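Local atomic coordinates of RimK-related lysine biosynthesis protein (Thermococcus kodakarensis, PDB entry 5K2M), a protein that probably acts as an ATP-dependent ligase of the RimK family (LysX subfamily) in amino-acid biosynthesis, binding ADP and magnesium ions in an ATP-grasp fold. Residues Met1-Leu10 with Ala21-Glu32. Residues are numbered along the deposited sequence; the frame is centred on the assembly and turned at random.
Sequences MRIGITYTVL and AGEFGEVVMLHE
Parallel strands 2-7 and 26-31 run in register from R2 opposite E26 to Y7 opposite H31, their axes 4.6 Å apart at closest approach and 25° from parallel. Odd residues of 2-7 do the bonding: I3 N donates to E26 O (2.8 Å) and I3 O accepts from V28 N, a ladder that I5 and Y7 continue to L30. G4 lets L30 CD1 come within 4.2 Å of its CA, where a CB would be tight. On the face carrying R2, T6, E26, V28 and L30, R2 and E26 lie side by side, E26 extended and R2 bent at chi3; charges suit this more exposed end, and R2 NH1 forms a salt bridge to E26 OE2 (3.0 Å), guanidinium and carboxylate planes 82° apart. V28 CG2 sits over the rim of one guanidinium face, while NE bonds to D42 O. Opposite, branched I5 and V27 and flexible M29 fill the side facing helix 12-24, I5 CD1 touching V27 CG1 (3.8 Å). With CG between backbone N and carbonyl carbon (chi1 72°), the broad Y7 ring swings over strand 26-31; H31 CB makes an off-centre CH-pi contact 4.2 Å from its centroid, and L10 CD2 lies over the opposite face's rim. A serine in place of Y7 would probably open a gap between H31 and L10 and leave the M29 methyl less confined. The strands and helix 12-24 form a right-handed beta-alpha-beta crossover, I3 meeting A21; strand 45-49 flanks 2-7, and M1 and F24 rest on helix 259-272.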
ATOM      1  N   MET A   1      25.908  25.284 -31.244  1.00 60.82           N
ATOM      2  CA  MET A   1      26.753  24.223 -30.628  1.00 60.31           C
ATOM      3  C   MET A   1      27.103  24.567 -29.199  1.00 57.15           C
ATOM      4  O   MET A   1      27.789  25.560 -28.958  1.00 56.58           O
ATOM      5  CB  MET A   1      28.065  24.079 -31.396  1.00 63.88           C
ATOM      6  CG  MET A   1      28.104  22.902 -32.330  1.00 66.25           C
ATOM      7  SD  MET A   1      28.576  21.381 -31.497  1.00 65.17           S
ATOM      8  CE  MET A   1      28.619  20.340 -32.948  1.00 66.36           C
ATOM      9  N   ARG A   2      26.648  23.749 -28.257  1.00 54.44           N
ATOM     10  CA  ARG A   2      27.144  23.828 -26.890  1.00 52.90           C
ATOM     11  C   ARG A   2      27.901  22.543 -26.563  1.00 48.61           C
ATOM     12  O   ARG A   2      27.338  21.450 -26.572  1.00 46.41           O
ATOM     13  CB  ARG A   2      26.004  24.103 -25.906  1.00 54.51           C
ATOM     14  CG  ARG A   2      25.597  25.569 -25.905  1.00 57.40           C
ATOM     15  CD  ARG A   2      24.243  25.822 -25.268  1.00 58.59           C
ATOM     16  NE  ARG A   2      24.190  25.369 -23.881  1.00 61.27           N
ATOM     17  CZ  ARG A   2      24.622  26.054 -22.826  1.00 60.83           C
ATOM     18  NH1 ARG A   2      25.163  27.249 -22.964  1.00 62.08           N
ATOM     19  NH2 ARG A   2      24.511  25.524 -21.615  1.00 62.90           N
ATOM     20  N   ILE A   3      29.194  22.697 -26.309  1.00 46.30           N
ATOM     21  CA  ILE A   3      30.088  21.584 -26.043  1.00 44.18           C
ATOM     22  C   ILE A   3      30.423  21.592 -24.549  1.00 41.84           C
ATOM     23  O   ILE A   3      30.991  22.553 -24.039  1.00 41.54           O
ATOM     24  CB  ILE A   3      31.390  21.709 -26.869  1.00 44.49           C
ATOM     25  CG1 ILE A   3      31.086  21.631 -28.367  1.00 45.66           C
ATOM     26  CG2 ILE A   3      32.388  20.628 -26.463  1.00 45.78           C
ATOM     27  CD1 ILE A   3      32.245  22.017 -29.269  1.00 45.06           C
ATOM     28  N   GLY A   4      30.054  20.532 -23.847  1.00 40.85           N
ATOM     29  CA  GLY A   4      30.455  20.369 -22.452  1.00 40.74           C
ATOM     30  C   GLY A   4      31.833  19.737 -22.317  1.00 40.31           C
ATOM     31  O   GLY A   4      32.216  18.892 -23.131  1.00 40.02           O
ATOM     32  N   ILE A   5      32.575  20.129 -21.283  1.00 39.95           N
ATOM     33  CA  ILE A   5      33.805  19.422 -20.909  1.00 39.44           C
ATOM     34  C   ILE A   5      33.745  19.067 -19.428  1.00 39.61           C
ATOM     35  O   ILE A   5      33.740  19.960 -18.584  1.00 39.04           O
ATOM     36  CB  ILE A   5      35.062  20.288 -21.146  1.00 39.05           C
ATOM     37  CG1 ILE A   5      35.125  20.761 -22.594  1.00 41.76           C
ATOM     38  CG2 ILE A   5      36.320  19.512 -20.810  1.00 39.04           C
ATOM     39  CD1 ILE A   5      36.278  21.696 -22.888  1.00 42.41           C
ATOM     40  N   THR A   6      33.728  17.776 -19.097  1.00 39.49           N
ATOM     41  CA  THR A   6      33.714  17.372 -17.684  1.00 39.91           C
ATOM     42  C   THR A   6      35.126  17.089 -17.206  1.00 41.63           C
ATOM     43  O   THR A   6      35.917  16.476 -17.920  1.00 42.08           O
ATOM     44  CB  THR A   6      32.844  16.146 -17.416  1.00 36.99           C
ATOM     45  OG1 THR A   6      33.356  15.040 -18.148  1.00 37.38           O
ATOM     46  CG2 THR A   6      31.420  16.405 -17.815  1.00 37.66           C
ATOM     47  N   TYR A   7      35.426  17.531 -15.989  1.00 43.63           N
ATOM     48  CA  TYR A   7      36.805  17.552 -15.496  1.00 44.85           C
ATOM     49  C   TYR A   7      36.918  17.511 -13.967  1.00 45.08           C
ATOM     50  O   TYR A   7      35.996  17.895 -13.230  1.00 43.26           O
ATOM     51  CB  TYR A   7      37.533  18.783 -16.044  1.00 45.61           C
ATOM     52  CG  TYR A   7      37.104  20.114 -15.437  1.00 47.74           C
ATOM     53  CD1 TYR A   7      36.037  20.849 -15.959  1.00 48.21           C
ATOM     54  CD2 TYR A   7      37.796  20.652 -14.365  1.00 48.97           C
ATOM     55  CE1 TYR A   7      35.670  22.066 -15.404  1.00 49.08           C
ATOM     56  CE2 TYR A   7      37.433  21.860 -13.807  1.00 49.80           C
ATOM     57  CZ  TYR A   7      36.382  22.564 -14.323  1.00 51.04           C
ATOM     58  OH  TYR A   7      36.057  23.760 -13.720  1.00 56.91           O
ATOM     59  N   THR A   8      38.069  17.036 -13.512  1.00 45.89           N
ATOM     60  CA  THR A   8      38.417  17.015 -12.102  1.00 47.05           C
ATOM     61  C   THR A   8      39.326  18.202 -11.834  1.00 47.36           C
ATOM     62  O   THR A   8      39.020  19.060 -11.007  1.00 47.82           O
ATOM     63  CB  THR A   8      39.134  15.707 -11.750  1.00 46.59           C
ATOM     64  OG1 THR A   8      38.363  14.610 -12.249  1.00 46.73           O
ATOM     65  CG2 THR A   8      39.325  15.581 -10.233  1.00 46.64           C
ATOM     66  N   VAL A   9      40.442  18.242 -12.552  1.00 47.36           N
ATOM     67  CA  VAL A   9      41.311  19.406 -12.567  1.00 48.52           C
ATOM     68  C   VAL A   9      41.536  19.733 -14.036  1.00 49.18           C
ATOM     69  O   VAL A   9      41.360  18.872 -14.902  1.00 53.74           O
ATOM     70  CB  VAL A   9      42.653  19.166 -11.819  1.00 49.03           C
ATOM     71  CG1 VAL A   9      42.416  18.906 -10.333  1.00 49.01           C
ATOM     72  CG2 VAL A   9      43.439  18.018 -12.418  1.00 48.26           C
ATOM     73  N   LEU A  10      41.903  20.970 -14.321  1.00 48.94           N
ATOM     74  CA  LEU A  10      42.169  21.377 -15.689  1.00 49.03           C
ATOM     75  C   LEU A  10      43.666  21.297 -15.953  1.00 47.14           C
ATOM     76  O   LEU A  10      44.411  22.240 -15.666  1.00 46.26           O
ATOM     77  CB  LEU A  10      41.632  22.789 -15.953  1.00 49.36           C
ATOM     78  CG  LEU A  10      40.114  22.947 -15.840  1.00 51.01           C
ATOM     79  CD1 LEU A  10      39.722  24.413 -15.926  1.00 52.29           C
ATOM     80  CD2 LEU A  10      39.374  22.147 -16.901  1.00 50.40           C
ATOM     81  N   ALA A  21      37.485  23.745 -28.554  1.00 49.24           N
ATOM     82  CA  ALA A  21      36.026  23.684 -28.478  1.00 50.17           C
ATOM     83  C   ALA A  21      35.418  25.052 -28.740  1.00 50.85           C
ATOM     84  O   ALA A  21      34.386  25.152 -29.411  1.00 49.20           O
ATOM     85  CB  ALA A  21      35.571  23.151 -27.124  1.00 49.82           C
ATOM     86  N   GLY A  22      36.073  26.096 -28.227  1.00 50.13           N
ATOM     87  CA  GLY A  22      35.613  27.477 -28.399  1.00 50.61           C
ATOM     88  C   GLY A  22      35.620  27.966 -29.840  1.00 52.52           C
ATOM     89  O   GLY A  22      34.930  28.914 -30.172  1.00 50.51           O
ATOM     90  N   GLU A  23      36.404  27.324 -30.698  1.00 56.53           N
ATOM     91  CA  GLU A  23      36.394  27.643 -32.130  1.00 60.12           C
ATOM     92  C   GLU A  23      35.135  27.098 -32.822  1.00 59.19           C
ATOM     93  O   GLU A  23      34.722  27.623 -33.849  1.00 61.57           O
ATOM     94  CB  GLU A  23      37.659  27.103 -32.818  1.00 60.32           C
ATOM     95  CG  GLU A  23      38.971  27.625 -32.237  1.00 62.50           C
ATOM     96  CD  GLU A  23      40.207  27.105 -32.968  1.00 68.50           C
ATOM     97  OE1 GLU A  23      41.327  27.220 -32.414  1.00 70.15           O
ATOM     98  OE2 GLU A  23      40.074  26.587 -34.103  1.00 71.50           O
ATOM     99  N   PHE A  24      34.530  26.053 -32.263  1.00 57.86           N
ATOM    100  CA  PHE A  24      33.355  25.404 -32.870  1.00 59.18           C
ATOM    101  C   PHE A  24      32.019  25.807 -32.245  1.00 59.58           C
ATOM    102  O   PHE A  24      30.969  25.597 -32.844  1.00 62.17           O
ATOM    103  CB  PHE A  24      33.507  23.882 -32.809  1.00 57.35           C
ATOM    104  CG  PHE A  24      34.629  23.363 -33.652  1.00 58.64           C
ATOM    105  CD1 PHE A  24      35.930  23.344 -33.164  1.00 58.41           C
ATOM    106  CD2 PHE A  24      34.393  22.910 -34.948  1.00 59.25           C
ATOM    107  CE1 PHE A  24      36.978  22.874 -33.943  1.00 58.79           C
ATOM    108  CE2 PHE A  24      35.432  22.438 -35.731  1.00 59.46           C
ATOM    109  CZ  PHE A  24      36.728  22.419 -35.229  1.00 59.88           C
ATOM    110  N   GLY A  25      32.048  26.384 -31.049  1.00 58.92           N
ATOM    111  CA  GLY A  25      30.816  26.826 -30.398  1.00 57.57           C
ATOM    112  C   GLY A  25      31.025  27.278 -28.967  1.00 54.98           C
ATOM    113  O   GLY A  25      32.124  27.616 -28.570  1.00 54.22           O
ATOM    114  N   GLU A  26      29.942  27.291 -28.206  1.00 54.25           N
ATOM    115  CA  GLU A  26      29.957  27.704 -26.818  1.00 55.41           C
ATOM    116  C   GLU A  26      30.461  26.538 -25.953  1.00 54.64           C
ATOM    117  O   GLU A  26      30.022  25.407 -26.119  1.00 55.69           O
ATOM    118  CB  GLU A  26      28.540  28.095 -26.429  1.00 60.36           C
ATOM    119  CG  GLU A  26      28.379  28.730 -25.062  1.00 67.45           C
ATOM    120  CD  GLU A  26      26.948  29.190 -24.811  1.00 74.54           C
ATOM    121  OE1 GLU A  26      26.100  29.042 -25.722  1.00 78.43           O
ATOM    122  OE2 GLU A  26      26.663  29.698 -23.702  1.00 81.87           O
ATOM    123  N   VAL A  27      31.392  26.814 -25.047  1.00 53.03           N
ATOM    124  CA  VAL A  27      31.979  25.789 -24.186  1.00 52.41           C
ATOM    125  C   VAL A  27      31.403  25.897 -22.775  1.00 51.95           C
ATOM    126  O   VAL A  27      31.451  26.962 -22.180  1.00 53.67           O
ATOM    127  CB  VAL A  27      33.516  25.930 -24.115  1.00 51.79           C
ATOM    128  CG1 VAL A  27      34.122  24.804 -23.288  1.00 50.62           C
ATOM    129  CG2 VAL A  27      34.117  25.926 -25.513  1.00 52.08           C
ATOM    130  N   VAL A  28      30.865  24.796 -22.250  1.00 51.10           N
ATOM    131  CA  VAL A  28      30.382  24.739 -20.862  1.00 49.70           C
ATOM    132  C   VAL A  28      31.321  23.867 -20.041  1.00 49.52           C
ATOM    133  O   VAL A  28      31.383  22.647 -20.243  1.00 51.42           O
ATOM    134  CB  VAL A  28      28.954  24.166 -20.784  1.00 50.90           C
ATOM    135  CG1 VAL A  28      28.403  24.251 -19.360  1.00 50.41           C
ATOM    136  CG2 VAL A  28      28.051  24.903 -21.761  1.00 52.68           C
ATOM    137  N   MET A  29      32.049  24.499 -19.126  1.00 46.68           N
ATOM    138  CA  MET A  29      33.005  23.812 -18.270  1.00 47.37           C
ATOM    139  C   MET A  29      32.266  23.207 -17.101  1.00 46.63           C
ATOM    140  O   MET A  29      31.619  23.922 -16.352  1.00 47.38           O
ATOM    141  CB  MET A  29      34.052  24.790 -17.742  1.00 47.61           C
ATOM    142  CG  MET A  29      34.858  25.468 -18.831  1.00 48.62           C
ATOM    143  SD  MET A  29      35.710  24.270 -19.858  1.00 48.36           S
ATOM    144  CE  MET A  29      36.973  23.681 -18.745  1.00 50.78           C
ATOM    145  N   LEU A  30      32.352  21.890 -16.948  1.00 44.85           N
ATOM    146  CA  LEU A  30      31.586  21.206 -15.925  1.00 44.66           C
ATOM    147  C   LEU A  30      32.525  20.500 -14.986  1.00 42.95           C
ATOM    148  O   LEU A  30      32.967  19.389 -15.258  1.00 41.87           O
ATOM    149  CB  LEU A  30      30.634  20.194 -16.548  1.00 44.93           C
ATOM    150  CG  LEU A  30      29.563  20.788 -17.454  1.00 44.86           C
ATOM    151  CD1 LEU A  30      29.189  19.771 -18.514  1.00 45.36           C
ATOM    152  CD2 LEU A  30      28.349  21.225 -16.652  1.00 45.98           C
ATOM    153  N   HIS A  31      32.839  21.148 -13.878  1.00 42.50           N
ATOM    154  CA  HIS A  31      33.520  20.453 -12.819  1.00 43.51           C
ATOM    155  C   HIS A  31      32.557  19.415 -12.231  1.00 41.78           C
ATOM    156  O   HIS A  31      31.339  19.516 -12.378  1.00 40.21           O
ATOM    157  CB  HIS A  31      34.002  21.415 -11.739  1.00 45.57           C
ATOM    158  CG  HIS A  31      34.824  20.742 -10.691  1.00 47.32           C
ATOM    159  ND1 HIS A  31      34.421  20.645  -9.379  1.00 49.21           N
ATOM    160  CD2 HIS A  31      35.996  20.068 -10.778  1.00 47.19           C
ATOM    161  CE1 HIS A  31      35.327  19.968  -8.693  1.00 48.52           C
ATOM    162  NE2 HIS A  31      36.289  19.603  -9.521  1.00 48.57           N
ATOM    163  N   GLU A  32      33.123  18.417 -11.577  1.00 40.82           N
ATOM    164  CA  GLU A  32      32.358  17.386 -10.889  1.00 41.52           C
ATOM    165  C   GLU A  32      31.289  17.913  -9.929  1.00 42.24           C
ATOM    166  O   GLU A  32      30.204  17.340  -9.843  1.00 41.53           O
ATOM    167  CB  GLU A  32      33.324  16.439 -10.184  1.00 42.40           C
ATOM    168  CG  GLU A  32      34.021  15.567 -11.199  1.00 44.52           C
ATOM    169  CD  GLU A  32      35.139  14.711 -10.651  1.00 47.88           C
ATOM    170  OE1 GLU A  32      35.715  15.025  -9.585  1.00 50.84           O
ATOM    171  OE2 GLU A  32      35.452  13.715 -11.330  1.00 49.88           O
TER